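Local coordinates for alcohol dehydrogenase, zinc-containing (Thermotoga maritima, PDB 1VJ0), which binds two zinc ions per chain and probably catalyses the oxidation or reduction of an alcohol-type substrate, at residues I45-L50 and I153-E158; L170-M175 and K348-R353; A183-D188 and T329-K334; E254-I259 and S285-R290. All coordinates share one frame; numbering follows the deposited sequence.

Interaction 1 of 4, residues I45-L50 and I153-E158; sequences ILVEIL and IVLDPE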
loop_
_atom_site.group_PDB
_atom_site.type_symbol
_atom_site.label_atom_id
_atom_site.label_comp_id
_atom_site.label_asym_id
_atom_site.label_seq_id
_atom_site.Cartn_x
_atom_site.Cartn_y
_atom_site.Cartn_z
ATOM N N ILE A 45 -0.793 26.038 -26.777
ATOM C CA ILE A 45 0.077 27.014 -26.167
ATOM C C ILE A 45 1.357 27.189 -27.008
ATOM O O ILE A 45 2.077 26.227 -27.244
ATOM C CB ILE A 45 0.484 26.596 -24.708
ATOM C CG1 ILE A 45 -0.766 26.304 -23.882
ATOM C CG2 ILE A 45 1.267 27.731 -24.061
ATOM C CD1 ILE A 45 -1.266 24.827 -23.893
ATOM N N LEU A 46 1.596 28.394 -27.493
ATOM C CA LEU A 46 2.843 28.669 -28.200
ATOM C C LEU A 46 3.881 29.063 -27.182
ATOM O O LEU A 46 3.670 30.026 -26.412
ATOM C CB LEU A 46 2.639 29.783 -29.197
ATOM C CG LEU A 46 3.813 30.131 -30.105
ATOM C CD1 LEU A 46 4.359 28.940 -30.885
ATOM C CD2 LEU A 46 3.328 31.250 -31.071
ATOM N N VAL A 47 4.985 28.348 -27.174
ATOM C CA VAL A 47 6.022 28.485 -26.159
ATOM C C VAL A 47 7.356 28.807 -26.814
ATOM O O VAL A 47 7.753 28.148 -27.779
ATOM C CB VAL A 47 6.124 27.196 -25.288
ATOM C CG1 VAL A 47 7.237 27.298 -24.220
ATOM C CG2 VAL A 47 4.771 26.914 -24.635
ATOM N N GLU A 48 8.009 29.832 -26.299
ATOM C CA GLU A 48 9.396 30.141 -26.617
ATOM C C GLU A 48 10.302 29.234 -25.797
ATOM O O GLU A 48 10.254 29.242 -24.551
ATOM C CB GLU A 48 9.679 31.616 -26.275
ATOM C CG GLU A 48 11.129 32.019 -26.552
ATOM C CD GLU A 48 11.562 33.299 -25.870
ATOM O OE1 GLU A 48 10.740 33.953 -25.163
ATOM O OE2 GLU A 48 12.768 33.606 -26.029
ATOM N N ILE A 49 11.094 28.406 -26.459
ATOM C CA ILE A 49 12.043 27.525 -25.747
ATOM C C ILE A 49 13.175 28.353 -25.147
ATOM O O ILE A 49 13.785 29.140 -25.855
ATOM C CB ILE A 49 12.602 26.415 -26.673
ATOM C CG1 ILE A 49 11.501 25.434 -27.132
ATOM C CG2 ILE A 49 13.766 25.664 -26.043
ATOM C CD1 ILE A 49 10.977 24.520 -26.019
ATOM N N LEU A 50 13.435 28.169 -23.843
ATOM C CA LEU A 50 14.587 28.764 -23.186
ATOM C C LEU A 50 15.680 27.755 -22.850
ATOM O O LEU A 50 16.856 28.112 -22.850
ATOM C CB LEU A 50 14.180 29.586 -21.948
ATOM C CG LEU A 50 13.167 30.693 -22.168
ATOM C CD1 LEU A 50 12.488 31.145 -20.864
ATOM C CD2 LEU A 50 13.846 31.836 -22.917
ATOM N N ILE A 153 7.968 25.849 -29.387
ATOM C CA ILE A 153 7.204 24.615 -29.489
ATOM C C ILE A 153 5.719 24.958 -29.325
ATOM O O ILE A 153 5.361 25.916 -28.622
ATOM C CB ILE A 153 7.676 23.579 -28.410
ATOM C CG1 ILE A 153 7.051 22.197 -28.644
ATOM C CG2 ILE A 153 7.345 24.098 -26.999
ATOM C CD1 ILE A 153 7.705 21.117 -27.805
ATOM N N VAL A 154 4.861 24.220 -30.027
ATOM C CA VAL A 154 3.430 24.331 -29.845
ATOM C C VAL A 154 2.965 23.169 -28.976
ATOM O O VAL A 154 3.131 22.006 -29.353
ATOM C CB VAL A 154 2.686 24.269 -31.188
ATOM C CG1 VAL A 154 1.171 24.326 -30.972
ATOM C CG2 VAL A 154 3.169 25.413 -32.110
ATOM N N LEU A 155 2.411 23.473 -27.808
ATOM C CA LEU A 155 1.944 22.451 -26.864
ATOM C C LEU A 155 0.427 22.299 -27.046
ATOM O O LEU A 155 -0.314 23.289 -27.112
ATOM C CB LEU A 155 2.263 22.862 -25.409
ATOM C CG LEU A 155 3.695 23.134 -24.991
ATOM C CD1 LEU A 155 3.686 23.374 -23.509
ATOM C CD2 LEU A 155 4.605 21.984 -25.304
ATOM N N ASP A 156 -0.035 21.066 -27.176
ATOM C CA ASP A 156 -1.467 20.766 -27.250
ATOM C C ASP A 156 -2.172 21.127 -25.933
ATOM O O ASP A 156 -1.554 21.107 -24.896
ATOM C CB ASP A 156 -1.683 19.271 -27.434
ATOM C CG ASP A 156 -1.411 18.763 -28.845
ATOM O OD1 ASP A 156 -1.873 19.350 -29.846
ATOM O OD2 ASP A 156 -0.755 17.719 -29.029
ATOM N N PRO A 157 -3.488 21.350 -25.961
ATOM C CA PRO A 157 -4.243 21.692 -24.745
ATOM C C PRO A 157 -4.169 20.612 -23.698
ATOM O O PRO A 157 -4.260 20.890 -22.513
ATOM C CB PRO A 157 -5.686 21.911 -25.261
ATOM C CG PRO A 157 -5.755 21.257 -26.618
ATOM C CD PRO A 157 -4.350 21.343 -27.155
ATOM N N GLU A 158 -3.971 19.377 -24.126
ATOM C CA GLU A 158 -3.930 18.239 -23.216
ATOM C C GLU A 158 -2.618 18.144 -22.435
ATOM O O GLU A 158 -2.506 17.329 -21.525
ATOM C CB GLU A 158 -4.123 16.943 -24.000
ATOM C CG GLU A 158 -5.491 16.828 -24.616
ATOM C CD GLU A 158 -5.594 17.451 -25.982
ATOM O OE1 GLU A 158 -4.597 17.967 -26.498
ATOM O OE2 GLU A 158 -6.704 17.420 -26.535
#

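Interaction 2 of 4, residues L170-M175 and K348-R353; sequences LDVLAM and KLITHR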
loop_
_atom_site.group_PDB
_atom_site.type_symbol
_atom_site.label_atom_id
_atom_site.label_comp_id
_atom_site.label_asym_id
_atom_site.label_seq_id
_atom_site.Cartn_x
_atom_site.Cartn_y
_atom_site.Cartn_z
ATOM N N LEU A 170 15.910 26.813 -14.953
ATOM C CA LEU A 170 15.202 26.172 -16.059
ATOM C C LEU A 170 16.026 25.140 -16.778
ATOM O O LEU A 170 15.494 24.165 -17.292
ATOM C CB LEU A 170 14.740 27.215 -17.062
ATOM C CG LEU A 170 13.800 28.292 -16.551
ATOM C CD1 LEU A 170 13.222 29.009 -17.778
ATOM C CD2 LEU A 170 12.721 27.713 -15.707
ATOM N N ASP A 171 17.329 25.350 -16.810
ATOM C CA ASP A 171 18.243 24.345 -17.331
ATOM C C ASP A 171 18.163 23.059 -16.538
ATOM O O ASP A 171 18.103 22.002 -17.125
ATOM C CB ASP A 171 19.664 24.881 -17.277
ATOM C CG ASP A 171 19.976 25.844 -18.414
ATOM O OD1 ASP A 171 19.150 25.997 -19.352
ATOM O OD2 ASP A 171 21.041 26.464 -18.441
ATOM N N VAL A 172 18.179 23.156 -15.204
ATOM C CA VAL A 172 18.084 21.963 -14.354
ATOM C C VAL A 172 16.710 21.333 -14.523
ATOM O O VAL A 172 16.591 20.103 -14.564
ATOM C CB VAL A 172 18.368 22.287 -12.879
ATOM C CG1 VAL A 172 18.020 21.099 -11.964
ATOM C CG2 VAL A 172 19.831 22.675 -12.712
ATOM N N LEU A 173 15.656 22.147 -14.574
ATOM C CA LEU A 173 14.315 21.590 -14.764
ATOM C C LEU A 173 14.169 20.840 -16.089
ATOM O O LEU A 173 13.598 19.751 -16.129
ATOM C CB LEU A 173 13.228 22.668 -14.680
ATOM C CG LEU A 173 13.040 23.197 -13.263
ATOM C CD1 LEU A 173 12.044 24.352 -13.280
ATOM C CD2 LEU A 173 12.590 22.073 -12.333
ATOM N N ALA A 174 14.657 21.413 -17.158
ATOM C CA ALA A 174 14.593 20.719 -18.462
ATOM C C ALA A 174 15.215 19.313 -18.398
ATOM O O ALA A 174 14.557 18.293 -18.759
ATOM C CB ALA A 174 15.231 21.552 -19.547
ATOM N N MET A 175 16.415 19.226 -17.872
ATOM C CA MET A 175 17.074 17.916 -17.721
ATOM C C MET A 175 16.284 16.948 -16.817
ATOM O O MET A 175 16.177 15.754 -17.099
ATOM C CB MET A 175 18.486 18.133 -17.193
ATOM C CG MET A 175 18.993 16.946 -16.423
ATOM S SD MET A 175 20.576 17.268 -15.746
ATOM C CE MET A 175 20.272 18.551 -14.550
ATOM N N LYS A 348 25.332 20.690 -11.168
ATOM C CA LYS A 348 26.614 20.077 -11.416
ATOM C C LYS A 348 26.614 19.032 -12.569
ATOM O O LYS A 348 27.662 18.696 -13.110
ATOM C CB LYS A 348 27.165 19.452 -10.119
ATOM C CG LYS A 348 27.420 20.463 -8.966
ATOM C CD LYS A 348 27.983 19.745 -7.732
ATOM C CE LYS A 348 28.105 20.685 -6.555
ATOM N NZ LYS A 348 29.197 21.685 -6.761
ATOM N N LEU A 349 25.471 18.504 -12.916
ATOM C CA LEU A 349 25.342 17.528 -13.966
ATOM C C LEU A 349 25.472 18.159 -15.360
ATOM O O LEU A 349 25.821 17.473 -16.313
ATOM C CB LEU A 349 23.999 16.835 -13.851
ATOM C CG LEU A 349 23.857 15.691 -12.855
ATOM C CD1 LEU A 349 24.136 16.111 -11.442
ATOM C CD2 LEU A 349 22.446 15.125 -12.933
ATOM N N ILE A 350 25.216 19.463 -15.476
ATOM C CA ILE A 350 25.272 20.136 -16.791
ATOM C C ILE A 350 26.691 20.500 -17.092
ATOM O O ILE A 350 27.257 21.356 -16.450
ATOM C CB ILE A 350 24.342 21.366 -16.851
ATOM C CG1 ILE A 350 22.905 20.901 -16.620
ATOM C CG2 ILE A 350 24.503 22.088 -18.239
ATOM C CD1 ILE A 350 21.950 21.971 -16.184
ATOM N N THR A 351 27.294 19.788 -18.029
ATOM C CA THR A 351 28.692 20.004 -18.342
ATOM C C THR A 351 28.899 20.900 -19.515
ATOM O O THR A 351 29.997 21.457 -19.650
ATOM C CB THR A 351 29.427 18.690 -18.611
ATOM O OG1 THR A 351 28.691 17.894 -19.533
ATOM C CG2 THR A 351 29.555 17.862 -17.338
ATOM N N HIS A 352 27.878 21.045 -20.363
ATOM C CA HIS A 352 28.038 21.812 -21.598
ATOM C C HIS A 352 26.738 22.554 -21.899
ATOM O O HIS A 352 25.658 21.988 -21.755
ATOM C CB HIS A 352 28.302 20.867 -22.746
ATOM C CG HIS A 352 29.626 20.163 -22.660
ATOM N ND1 HIS A 352 29.830 19.053 -21.870
ATOM C CD2 HIS A 352 30.815 20.432 -23.249
ATOM C CE1 HIS A 352 31.090 18.662 -21.983
ATOM N NE2 HIS A 352 31.703 19.466 -22.834
ATOM N N ARG A 353 26.851 23.796 -22.324
ATOM C CA ARG A 353 25.712 24.559 -22.837
ATOM C C ARG A 353 26.069 25.064 -24.203
ATOM O O ARG A 353 27.069 25.762 -24.349
ATOM C CB ARG A 353 25.386 25.745 -21.948
ATOM C CG ARG A 353 25.005 25.362 -20.546
ATOM C CD ARG A 353 23.911 26.199 -19.899
ATOM N NE ARG A 353 23.997 27.602 -20.286
ATOM C CZ ARG A 353 23.022 28.341 -20.837
ATOM N NH1 ARG A 353 21.824 27.836 -21.074
ATOM N NH2 ARG A 353 23.272 29.620 -21.149
#

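Interaction 3 of 4, residues A183-D188 and T329-K334; sequences AYHAFD and TSHFVK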
loop_
_atom_site.group_PDB
_atom_site.type_symbol
_atom_site.label_atom_id
_atom_site.label_comp_id
_atom_site.label_asym_id
_atom_site.label_seq_id
_atom_site.Cartn_x
_atom_site.Cartn_y
_atom_site.Cartn_z
ATOM N N ALA A 183 13.766 8.330 -12.590
ATOM C CA ALA A 183 14.334 7.978 -11.289
ATOM C C ALA A 183 13.280 8.139 -10.155
ATOM O O ALA A 183 13.145 7.288 -9.291
ATOM C CB ALA A 183 15.607 8.831 -11.001
ATOM N N TYR A 184 12.513 9.228 -10.176
ATOM C CA TYR A 184 11.447 9.382 -9.200
ATOM C C TYR A 184 10.471 8.211 -9.245
ATOM O O TYR A 184 10.131 7.619 -8.203
ATOM C CB TYR A 184 10.743 10.781 -9.235
ATOM C CG TYR A 184 9.799 10.774 -8.082
ATOM C CD1 TYR A 184 10.266 10.959 -6.803
ATOM C CD2 TYR A 184 8.479 10.409 -8.255
ATOM C CE1 TYR A 184 9.441 10.803 -5.712
ATOM C CE2 TYR A 184 7.631 10.268 -7.161
ATOM C CZ TYR A 184 8.121 10.454 -5.908
ATOM O OH TYR A 184 7.276 10.271 -4.843
ATOM N N HIS A 185 9.989 7.868 -10.429
ATOM C CA HIS A 185 9.084 6.754 -10.610
ATOM C C HIS A 185 9.662 5.520 -9.886
ATOM O O HIS A 185 8.971 4.762 -9.171
ATOM C CB HIS A 185 8.908 6.508 -12.139
ATOM C CG HIS A 185 7.969 5.398 -12.499
ATOM N ND1 HIS A 185 7.603 5.132 -13.808
ATOM C CD2 HIS A 185 7.257 4.544 -11.735
ATOM C CE1 HIS A 185 6.761 4.113 -13.825
ATOM N NE2 HIS A 185 6.518 3.745 -12.575
ATOM N N ALA A 186 10.947 5.297 -10.076
ATOM C CA ALA A 186 11.581 4.117 -9.523
ATOM C C ALA A 186 11.527 4.035 -8.034
ATOM O O ALA A 186 11.370 2.954 -7.472
ATOM C CB ALA A 186 13.018 4.088 -9.938
ATOM N N PHE A 187 11.737 5.174 -7.390
ATOM C CA PHE A 187 11.660 5.308 -5.936
ATOM C C PHE A 187 10.239 5.291 -5.427
ATOM O O PHE A 187 9.966 4.699 -4.360
ATOM C CB PHE A 187 12.400 6.569 -5.500
ATOM C CG PHE A 187 13.898 6.399 -5.469
ATOM C CD1 PHE A 187 14.665 6.612 -6.602
ATOM C CD2 PHE A 187 14.552 6.052 -4.271
ATOM C CE1 PHE A 187 16.060 6.430 -6.573
ATOM C CE2 PHE A 187 15.923 5.894 -4.216
ATOM C CZ PHE A 187 16.691 6.059 -5.418
ATOM N N ASP A 188 9.323 5.859 -6.201
ATOM C CA ASP A 188 7.912 5.941 -5.819
ATOM C C ASP A 188 7.288 4.557 -5.765
ATOM O O ASP A 188 6.304 4.366 -5.074
ATOM C CB ASP A 188 7.153 6.776 -6.846
ATOM C CG ASP A 188 5.828 7.240 -6.366
ATOM O OD1 ASP A 188 5.755 7.938 -5.321
ATOM O OD2 ASP A 188 4.797 6.988 -7.027
ATOM N N THR A 329 2.412 12.291 -14.995
ATOM C CA THR A 329 2.290 13.617 -14.433
ATOM C C THR A 329 2.435 13.675 -12.914
ATOM O O THR A 329 2.925 14.645 -12.437
ATOM C CB THR A 329 0.964 14.219 -14.860
ATOM O OG1 THR A 329 0.996 14.418 -16.283
ATOM C CG2 THR A 329 0.741 15.591 -14.242
ATOM N N SER A 330 2.042 12.637 -12.176
ATOM C CA SER A 330 2.293 12.617 -10.749
ATOM C C SER A 330 3.800 12.578 -10.473
ATOM O O SER A 330 4.304 13.272 -9.591
ATOM C CB SER A 330 1.552 11.466 -10.030
ATOM O OG SER A 330 2.167 10.182 -10.304
ATOM N N HIS A 331 4.551 11.807 -11.242
ATOM C CA HIS A 331 5.973 11.763 -11.047
ATOM C C HIS A 331 6.631 13.089 -11.422
ATOM O O HIS A 331 7.590 13.532 -10.754
ATOM C CB HIS A 331 6.603 10.640 -11.874
ATOM C CG HIS A 331 6.024 9.297 -11.617
ATOM N ND1 HIS A 331 5.554 8.488 -12.634
ATOM C CD2 HIS A 331 5.787 8.624 -10.458
ATOM C CE1 HIS A 331 5.098 7.352 -12.115
ATOM N NE2 HIS A 331 5.219 7.409 -10.796
ATOM N N PHE A 332 6.138 13.680 -12.508
ATOM C CA PHE A 332 6.555 15.016 -12.996
ATOM C C PHE A 332 6.518 16.101 -11.880
ATOM O O PHE A 332 7.503 16.770 -11.561
ATOM C CB PHE A 332 5.680 15.359 -14.240
ATOM C CG PHE A 332 5.698 16.811 -14.651
ATOM C CD1 PHE A 332 6.845 17.417 -15.116
ATOM C CD2 PHE A 332 4.569 17.559 -14.554
ATOM C CE1 PHE A 332 6.818 18.782 -15.502
ATOM C CE2 PHE A 332 4.549 18.915 -14.916
ATOM C CZ PHE A 332 5.673 19.504 -15.381
ATOM N N VAL A 333 5.368 16.233 -11.257
ATOM C CA VAL A 333 5.171 17.244 -10.244
ATOM C C VAL A 333 6.108 16.993 -9.050
ATOM O O VAL A 333 6.765 17.911 -8.528
ATOM C CB VAL A 333 3.667 17.203 -9.819
ATOM C CG1 VAL A 333 3.440 17.806 -8.453
ATOM C CG2 VAL A 333 2.811 17.833 -10.867
ATOM N N LYS A 334 6.191 15.749 -8.611
ATOM C CA LYS A 334 7.028 15.447 -7.451
ATOM C C LYS A 334 8.514 15.599 -7.752
ATOM O O LYS A 334 9.321 15.968 -6.889
ATOM C CB LYS A 334 6.698 14.060 -6.907
ATOM C CG LYS A 334 5.253 13.910 -6.533
ATOM C CD LYS A 334 4.858 12.477 -6.193
ATOM C CE LYS A 334 3.333 12.398 -6.004
ATOM N NZ LYS A 334 2.737 10.986 -5.935
HETATM O O HOH W 1 4.726 5.350 -9.035
HETATM O O HOH W 2 3.681 9.450 -7.948
HETATM O O HOH W 3 3.705 8.904 -3.870
#

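Interaction 4 of 4, residues E254-I259 and S285-R290; sequences ERRKAI and SELLRR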
loop_
_atom_site.group_PDB
_atom_site.type_symbol
_atom_site.label_atom_id
_atom_site.label_comp_id
_atom_site.label_asym_id
_atom_site.label_seq_id
_atom_site.Cartn_x
_atom_site.Cartn_y
_atom_site.Cartn_z
ATOM N N GLU A 254 34.414 -7.961 -3.308
ATOM C CA GLU A 254 34.731 -6.748 -2.521
ATOM C C GLU A 254 33.563 -5.804 -2.386
ATOM O O GLU A 254 33.324 -5.262 -1.312
ATOM C CB GLU A 254 35.879 -5.968 -3.154
ATOM C CG GLU A 254 37.180 -6.661 -2.983
ATOM C CD GLU A 254 38.335 -5.913 -3.620
ATOM O OE1 GLU A 254 38.200 -5.380 -4.728
ATOM O OE2 GLU A 254 39.356 -5.848 -2.966
ATOM N N ARG A 255 32.807 -5.602 -3.475
ATOM C CA ARG A 255 31.688 -4.684 -3.408
ATOM C C ARG A 255 30.560 -5.265 -2.545
ATOM O O ARG A 255 29.866 -4.549 -1.832
ATOM C CB ARG A 255 31.182 -4.384 -4.790
ATOM C CG ARG A 255 32.237 -3.617 -5.592
ATOM C CD ARG A 255 31.661 -3.026 -6.840
ATOM N NE ARG A 255 31.226 -3.995 -7.859
ATOM C CZ ARG A 255 32.026 -4.618 -8.732
ATOM N NH1 ARG A 255 33.336 -4.511 -8.677
ATOM N NH2 ARG A 255 31.509 -5.432 -9.668
ATOM N N ARG A 256 30.376 -6.568 -2.622
ATOM C CA ARG A 256 29.357 -7.191 -1.826
ATOM C C ARG A 256 29.703 -7.111 -0.335
ATOM O O ARG A 256 28.841 -6.786 0.489
ATOM C CB ARG A 256 29.186 -8.610 -2.259
ATOM C CG ARG A 256 28.047 -9.283 -1.615
ATOM C CD ARG A 256 27.845 -10.677 -2.115
ATOM N NE ARG A 256 27.264 -11.449 -1.030
ATOM C CZ ARG A 256 26.415 -12.468 -1.185
ATOM N NH1 ARG A 256 26.040 -12.876 -2.406
ATOM N NH2 ARG A 256 25.941 -13.091 -0.102
ATOM N N LYS A 257 30.969 -7.352 -0.015
ATOM C CA LYS A 257 31.451 -7.190 1.357
ATOM C C LYS A 257 31.217 -5.775 1.889
ATOM O O LYS A 257 30.755 -5.625 3.010
ATOM C CB LYS A 257 32.928 -7.564 1.474
ATOM C CG LYS A 257 33.572 -7.236 2.865
ATOM N N ALA A 258 31.515 -4.763 1.076
ATOM C CA ALA A 258 31.299 -3.395 1.455
ATOM C C ALA A 258 29.841 -3.136 1.786
ATOM O O ALA A 258 29.544 -2.484 2.780
ATOM C CB ALA A 258 31.755 -2.443 0.376
ATOM N N ILE A 259 28.933 -3.614 0.955
ATOM C CA ILE A 259 27.522 -3.415 1.211
ATOM C C ILE A 259 27.077 -4.238 2.407
ATOM O O ILE A 259 26.306 -3.773 3.212
ATOM C CB ILE A 259 26.691 -3.712 -0.065
ATOM C CG1 ILE A 259 26.717 -2.516 -1.005
ATOM C CG2 ILE A 259 25.246 -3.848 0.240
ATOM C CD1 ILE A 259 27.711 -2.508 -1.952
ATOM N N SER A 285 21.484 -8.464 -7.928
ATOM C CA SER A 285 20.698 -9.543 -7.298
ATOM C C SER A 285 21.441 -10.100 -6.107
ATOM O O SER A 285 20.853 -10.388 -5.065
ATOM C CB SER A 285 20.413 -10.658 -8.329
ATOM O OG SER A 285 19.563 -10.214 -9.392
ATOM N N GLU A 286 22.758 -10.182 -6.215
ATOM C CA GLU A 286 23.570 -10.686 -5.117
ATOM C C GLU A 286 23.793 -9.677 -3.993
ATOM O O GLU A 286 24.265 -10.057 -2.941
ATOM C CB GLU A 286 24.927 -11.185 -5.631
ATOM C CG GLU A 286 24.855 -12.311 -6.700
ATOM C CD GLU A 286 24.462 -13.689 -6.179
ATOM O OE1 GLU A 286 24.109 -13.850 -5.001
ATOM O OE2 GLU A 286 24.526 -14.665 -6.980
ATOM N N LEU A 287 23.527 -8.396 -4.234
ATOM C CA LEU A 287 23.639 -7.367 -3.214
ATOM C C LEU A 287 22.347 -7.134 -2.430
ATOM O O LEU A 287 22.367 -6.417 -1.397
ATOM C CB LEU A 287 24.028 -6.022 -3.850
ATOM C CG LEU A 287 25.381 -5.970 -4.564
ATOM C CD1 LEU A 287 25.543 -4.597 -5.166
ATOM C CD2 LEU A 287 26.511 -6.329 -3.594
ATOM N N LEU A 288 21.237 -7.634 -2.962
ATOM C CA LEU A 288 19.908 -7.368 -2.423
ATOM C C LEU A 288 19.649 -8.230 -1.156
ATOM O O LEU A 288 19.938 -9.452 -1.152
ATOM C CB LEU A 288 18.881 -7.689 -3.526
ATOM C CG LEU A 288 17.450 -7.150 -3.414
ATOM C CD1 LEU A 288 17.430 -5.657 -3.441
ATOM C CD2 LEU A 288 16.609 -7.738 -4.570
ATOM N N ARG A 289 19.123 -7.618 -0.083
ATOM C CA ARG A 289 18.744 -8.418 1.052
ATOM C C ARG A 289 17.525 -9.257 0.741
ATOM O O ARG A 289 16.770 -9.015 -0.231
ATOM C CB ARG A 289 18.459 -7.590 2.283
ATOM C CG ARG A 289 17.209 -6.727 2.279
ATOM C CD ARG A 289 16.742 -6.437 3.742
ATOM N NE ARG A 289 15.669 -5.445 3.839
ATOM C CZ ARG A 289 14.369 -5.732 3.899
ATOM N NH1 ARG A 289 13.912 -6.979 3.812
ATOM N NH2 ARG A 289 13.498 -4.761 4.089
ATOM N N ARG A 290 17.389 -10.280 1.541
ATOM C CA ARG A 290 16.140 -11.040 1.602
ATOM C C ARG A 290 15.022 -10.051 1.917
ATOM O O ARG A 290 15.128 -9.330 2.884
ATOM C CB ARG A 290 16.246 -12.103 2.661
ATOM C CG ARG A 290 17.122 -13.239 2.220
ATOM C CD ARG A 290 17.027 -14.408 3.127
ATOM N NE ARG A 290 16.081 -15.396 2.622
ATOM C CZ ARG A 290 15.396 -16.231 3.392
ATOM N NH1 ARG A 290 15.511 -16.187 4.731
ATOM N NH2 ARG A 290 14.564 -17.113 2.841
#

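Interaction 1 of 4, residues I45-L50 and I153-E158
Four backbone hydrogen bonds join strand 45-49 to strand 153-155 as an antiparallel pair. Ile45 and Leu155 bond each other twice, the Ile45 N to Leu155 O link being 2.8 Å long and its return, Leu155 N to Ile45 O, nearly straight at 175°. Val47 and Ile153 form the second hydrogen-bonded pair; there Val47 N meets Ile153 O almost along the carbonyl axis. Leu46 and Val154, between them, make the non-hydrogen-bonded pair, and the Val154 CA leans on Ile45 O in a CA-H...O contact of 3.5 Å.

The apolar contacts divide by face. With Ile45, Val47, Ile153 and Leu155 on one face, Val47 CB lies 3.7 Å from Ile153 CG2, a branch in the crowded position between backbone N and carbonyl carbon. Ile49 CD1 reaches the same methyl at 3.8 Å, so Ile153 CG2 is shared by two residues. The Val47 and Leu155 side chains cross obliquely, CG2 meeting CD1. On the other face, Leu46 CD1 touches Val154 CG2 at 3.9 Å.

Within the GroES-like domain, strand 78-86 continues the sheet beyond strand 45-54, bonding Leu46 and Glu48, while Ile104 and Trp106 of strand 103-106 cover Val47, Ile49 and Leu155.

Interaction 2 of 4, residues L170-M175 and K348-R353
Two parts of the medium-chain dehydrogenase fold meet here: the first turn and a half of the long helix 170-188, which farther on carries the zinc ligand Cys178, and the chain leading into strand 352-355. The helical side presents Asp171, Val172 and Met175, and Ile350 is the apolar side chain that touches all three. Its CG1 stands anti to the carbonyl carbon, and the extended chi2 of 160° pushes CD1 against the helix, 3.9 Å from Asp171 CB and 4.1 Å from Val172 CG2.

Met175 has CG anti to the backbone N and an extended chi2, then bends at chi3 (66°). The bend turns CE toward Ile350, 4.1 Å from its CG1, while SD rests 3.9 Å from Leu349 CB, the two side chains crossing at about a right angle. The side chain of Met175 lies about 4 Å from that of the zinc ligand Glu78, so this apolar patch borders the zinc site.

The polar part sits at the exposed margin. Arg353, bent at chi2 and chi3, crosses Asp171 at about a right angle, its guanidinium plane 37° from the carboxylate. Asp171 OD1 is held separately, by a hydrogen bond to Ser51 OG of strand 45-54. The other oxygen, Asp171 OD2, forms the salt bridge, 3.1 Å from Arg353 NH1 and 3.2 Å from Arg353 CD.

Interaction 3 of 4, residues A183-D188 and T329-K334
The short helical segments 183-188 and 329-334 cross at 105° with their axes 9.3 Å apart, and His185 and His331 have the nearest CA atoms, 5.9 Å. Their imidazoles form an offset stack, centroids 4.2 Å apart and planes at 16°, while His185 CB sits over the centre of the His331 ring in a CH-pi contact. On the flank, Lys334 CB lies over one face of the Tyr184 ring, and the extended lysine chain carries CD to 3.5 Å from Tyr184 OH, which also hydrogen-bonds Ser193 of the second subunit.

Polar groups are joined through water. One water bridges Asp188 OD2 and His331 NE2, lying in the imidazole plane 2.8 Å from NE2. Two more join Asp188 to Lys334 NZ, which itself stays 4.3 Å from Asp188 OD1. An alanine in place of His331 would remove the ring that stacks on His185 and binds the water to Asp188, and would probably loosen the crossing.

The backbone N-H of Asp328, just before the helix, bonds His331 ND1 and a water lies at NE2, so both imidazole nitrogens have a partner, and Asp188 is tied to Lys334 by water and not by a direct salt bridge.

Interaction 4 of 4, residues E254-I259 and S285-R290
In the Rossmann-type domain, which probably binds a nucleotide cofactor, helix 252-262 packs against the end of helix 280-287, just before strand 288-289. Leu287 is the apolar centre: its CD2 comes within 3.5 Å of Arg256 CA and 3.8 Å of Arg256 CB, and it approaches Ile259 CD1 more loosely at 4.3 Å. The Leu287 and Arg256 side chains run past each other in opposite directions.

Arg256 is extended from CG to NE, with CG anti to the backbone N (chi1 -173°), and so reaches Glu286. NH1 forms a long salt bridge, 3.4 Å from Glu286 OE1, with the guanidinium and carboxylate planes 34° apart. Glu286 O lies over a face of the guanidinium, a position too poorly angled for a hydrogen bond. Glu286 reaches Arg256 through a bend at chi2, while OE2 is bonded to Trp313 NE1. An alanine in place of Arg256 would remove everything beyond CB and would probably leave Glu286 less firmly held and Leu287 CD2 with less cover.

Beneath, Ile226 and Ile271 of the parallel sheet touch Leu287, and Leu245 touches Ile259. Side-by-side helices packed on one parallel sheet, apolar side chains turned to its strands, typify the Rossmann fold.

Interaction 1 closes first along the chain, in the GroES-like domain; interactions 2, 3 and 4 follow, each later one enclosed in the span of the one before. Interactions 1 and 2 have centres about 20 Å apart, reach the same mixed sheet and touch where Leu50 CD1 meets Leu170 CD1 at 3.8 Å. Helix 170-188 serves interaction 2 at its start and interaction 3 at its end, about 19 Å between centres, with Cys178 of a zinc site in between. Interaction 4 lies in the Rossmann-type domain, its centre about 46 Å from that of interaction 1 and across the chain's centre. The long helix carries two contacts, its far end packing on the Rossmann-type helix 206-217.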